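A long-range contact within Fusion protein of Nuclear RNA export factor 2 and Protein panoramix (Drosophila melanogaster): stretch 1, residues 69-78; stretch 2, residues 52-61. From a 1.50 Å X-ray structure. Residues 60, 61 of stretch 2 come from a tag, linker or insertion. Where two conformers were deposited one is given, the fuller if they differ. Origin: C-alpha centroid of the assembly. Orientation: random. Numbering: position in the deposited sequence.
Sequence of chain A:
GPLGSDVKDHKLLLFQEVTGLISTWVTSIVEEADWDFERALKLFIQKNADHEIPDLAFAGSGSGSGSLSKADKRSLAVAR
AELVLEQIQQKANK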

# COMPACT_ATOMS: atom_id res chain seq x y z
N SER A 69 18.15 -2.62 -1.01
CA SER A 69 18.15 -1.65 -2.09
C SER A 69 16.72 -1.21 -2.38
O SER A 69 15.75 -1.84 -1.97
CB SER A 69 18.73 -2.27 -3.36
OG SER A 69 17.89 -3.32 -3.83
N LYS A 70 16.60 -0.09 -3.10
CA LYS A 70 15.28 0.37 -3.50
C LYS A 70 14.58 -0.66 -4.39
O LYS A 70 13.37 -0.88 -4.24
CB LYS A 70 15.38 1.73 -4.21
CG LYS A 70 15.66 2.91 -3.27
CD LYS A 70 14.49 3.14 -2.33
CE LYS A 70 14.48 4.57 -1.75
NZ LYS A 70 15.52 4.82 -0.72
N ALA A 71 15.33 -1.31 -5.28
CA ALA A 71 14.73 -2.33 -6.14
C ALA A 71 14.17 -3.49 -5.33
O ALA A 71 13.09 -4.01 -5.64
CB ALA A 71 15.75 -2.83 -7.16
N ASP A 72 14.89 -3.91 -4.29
CA ASP A 72 14.40 -5.01 -3.47
C ASP A 72 13.28 -4.59 -2.53
O ASP A 72 12.43 -5.41 -2.19
CB ASP A 72 15.56 -5.67 -2.72
CG ASP A 72 16.44 -6.51 -3.64
OD1 ASP A 72 16.05 -6.72 -4.80
OD2 ASP A 72 17.52 -6.93 -3.20
N LYS A 73 13.27 -3.33 -2.10
CA LYS A 73 12.12 -2.82 -1.36
C LYS A 73 10.88 -2.80 -2.24
O LYS A 73 9.78 -3.15 -1.79
CB LYS A 73 12.42 -1.41 -0.84
CG LYS A 73 13.41 -1.38 0.31
CD LYS A 73 13.83 0.05 0.65
CE LYS A 73 14.72 0.07 1.88
NZ LYS A 73 15.32 1.41 2.11
N ARG A 74 11.04 -2.40 -3.50
CA ARG A 74 9.92 -2.37 -4.43
C ARG A 74 9.36 -3.77 -4.65
O ARG A 74 8.15 -3.99 -4.59
CB ARG A 74 10.37 -1.76 -5.75
CG ARG A 74 9.27 -1.63 -6.79
CD ARG A 74 9.83 -1.11 -8.11
NE ARG A 74 10.44 0.22 -7.98
CZ ARG A 74 9.77 1.36 -8.08
NH1 ARG A 74 8.46 1.36 -8.29
NH2 ARG A 74 10.42 2.52 -7.95
N SER A 75 10.24 -4.74 -4.91
CA SER A 75 9.79 -6.10 -5.14
C SER A 75 9.09 -6.66 -3.91
O SER A 75 8.07 -7.36 -4.03
CB SER A 75 10.97 -7.00 -5.52
OG SER A 75 11.46 -6.66 -6.80
N LEU A 76 9.62 -6.36 -2.72
CA LEU A 76 8.99 -6.85 -1.50
C LEU A 76 7.62 -6.21 -1.30
O LEU A 76 6.67 -6.89 -0.89
CB LEU A 76 9.89 -6.57 -0.30
CG LEU A 76 9.37 -7.00 1.08
CD1 LEU A 76 9.05 -8.49 1.11
CD2 LEU A 76 10.37 -6.63 2.16
N ALA A 77 7.50 -4.91 -1.59
CA ALA A 77 6.22 -4.22 -1.43
C ALA A 77 5.16 -4.80 -2.35
O ALA A 77 4.02 -5.04 -1.94
CB ALA A 77 6.41 -2.73 -1.72
N VAL A 78 5.52 -5.00 -3.62
CA VAL A 78 4.59 -5.60 -4.58
C VAL A 78 4.19 -7.00 -4.12
O VAL A 78 3.00 -7.36 -4.16
CB VAL A 78 5.22 -5.61 -5.98
CG1 VAL A 78 4.40 -6.47 -6.94
CG2 VAL A 78 5.36 -4.19 -6.50
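Stretch 2 (52-61) EIPDLAFAGS

Stretch 2 is mostly irregular chain with one short 3-10 segment, residues 55-57. It lies along the first turns of the helix that begins at Lys-70. Ser-69 caps that helix: its OG accepts from Asp-72 N at 3.1 Å. The nearest CA pairs are Lys-70 with Asp-55, 5.9 Å between CA atoms, and Lys-73 with Phe-58, 6.6 Å between CA atoms. The two chains therefore run in the same general direction here. The 3-10 turn is held by Ala-57 N to Pro-54 O, 3.0 Å, and by Phe-58 N to Asp-55 O, 3.2 Å.

Phe-58 and Arg-74 cover the most surface. The CA-to-CB bond of Phe-58 points toward the helix. Arg-74 CA lies over one face of the Phe-58 ring, 3.9 Å from the centroid, a CH-pi contact. Ala-77 CB meets the ring edge at CE1, 3.6 Å away. On the Lys-73 side, Phe-58 CB is 4.2 Å from Lys-73 CB.

The CA-to-CB bond of Arg-74 points sideways, but the end of the side chain comes nearer to stretch 2. Phe-58 CE2 lies over one face of the guanidinium, 3.5 Å from Arg-74 CZ. The polar partners lie at the guanidinium edge, where its N-H groups point. Arg-74 NH1 and NH2 both donate to Ile-53 O, each at 2.9 Å. Arg-74 NH2 also forms a salt bridge with Asp-55 OD1, 2.8 Å. Water 1 links Arg-74 NE to the same carboxylate oxygen.

Lys-70 folds over the 3-10 segment, with its CE 3.1 Å from Asp-55 O. Lys-73 is extended, and its CD lies 3.6 Å from Ala-59 O. Its NZ reaches Gly-60 CA at 3.5 Å; Gly-60 belongs to the engineered linker. Water 2 accepts from Lys-70 NZ and Lys-73 NZ and donates to Phe-58 O.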

# COMPACT_ATOMS: atom_id res chain seq x y z
N GLU A 52 4.92 4.75 -12.12
CA GLU A 52 4.40 5.93 -11.45
C GLU A 52 4.73 5.96 -9.96
O GLU A 52 4.32 6.90 -9.27
CB GLU A 52 2.89 6.06 -11.68
CG GLU A 52 2.54 6.50 -13.09
CD GLU A 52 1.09 6.22 -13.46
OE1 GLU A 52 0.34 5.74 -12.58
OE2 GLU A 52 0.72 6.47 -14.62
N ILE A 53 5.46 4.97 -9.45
CA ILE A 53 5.88 4.95 -8.05
C ILE A 53 7.38 5.19 -7.98
O ILE A 53 8.17 4.28 -8.29
CB ILE A 53 5.50 3.63 -7.36
CG1 ILE A 53 4.01 3.33 -7.53
CG2 ILE A 53 5.88 3.67 -5.88
CD1 ILE A 53 3.09 4.29 -6.79
N PRO A 54 7.83 6.38 -7.59
CA PRO A 54 9.27 6.64 -7.52
C PRO A 54 9.96 5.74 -6.51
O PRO A 54 9.34 5.27 -5.55
CB PRO A 54 9.34 8.11 -7.08
CG PRO A 54 8.01 8.69 -7.45
CD PRO A 54 7.03 7.58 -7.26
N ASP A 55 11.25 5.52 -6.73
CA ASP A 55 12.07 4.81 -5.74
C ASP A 55 11.90 5.41 -4.35
O ASP A 55 11.80 4.69 -3.36
CB ASP A 55 13.55 4.89 -6.13
CG ASP A 55 13.96 3.85 -7.15
OD1 ASP A 55 13.09 3.13 -7.69
OD2 ASP A 55 15.18 3.74 -7.42
N LEU A 56 11.87 6.75 -4.25
CA LEU A 56 11.82 7.39 -2.95
C LEU A 56 10.49 7.17 -2.23
O LEU A 56 10.39 7.52 -1.05
CB LEU A 56 12.15 8.89 -3.05
CG LEU A 56 11.30 9.85 -3.90
CD1 LEU A 56 9.93 10.14 -3.29
CD2 LEU A 56 12.06 11.15 -4.09
N ALA A 57 9.48 6.63 -2.90
CA ALA A 57 8.23 6.34 -2.23
C ALA A 57 8.33 5.18 -1.26
O ALA A 57 7.42 4.99 -0.45
CB ALA A 57 7.12 6.08 -3.25
N PHE A 58 9.41 4.40 -1.31
CA PHE A 58 9.54 3.22 -0.47
C PHE A 58 10.28 3.57 0.80
O PHE A 58 11.41 4.09 0.76
CB PHE A 58 10.22 2.09 -1.25
CG PHE A 58 9.39 1.61 -2.40
CD1 PHE A 58 8.35 0.72 -2.19
CD2 PHE A 58 9.62 2.08 -3.68
CE1 PHE A 58 7.57 0.29 -3.25
CE2 PHE A 58 8.84 1.66 -4.74
CZ PHE A 58 7.81 0.76 -4.52
N ALA A 59 9.64 3.31 1.94
CA ALA A 59 10.20 3.63 3.24
C ALA A 59 11.41 2.76 3.54
O ALA A 59 11.57 1.65 3.01
CB ALA A 59 9.15 3.43 4.33
N GLY A 60 12.27 3.27 4.42
CA GLY A 60 13.46 2.56 4.84
C GLY A 60 13.57 2.49 6.35
O GLY A 60 12.76 3.07 7.08
N SER A 61 14.60 1.77 6.80
CA SER A 61 14.89 1.66 8.22
C SER A 61 16.39 1.77 8.49
O SER A 61 16.86 1.29 9.53
CB SER A 61 14.34 0.35 8.80
OG SER A 61 14.64 -0.75 7.97
O HOH W 1 13.34 -0.05 -8.31
O HOH W 2 14.09 3.73 1.51
O HOH W 3 16.25 0.61 4.73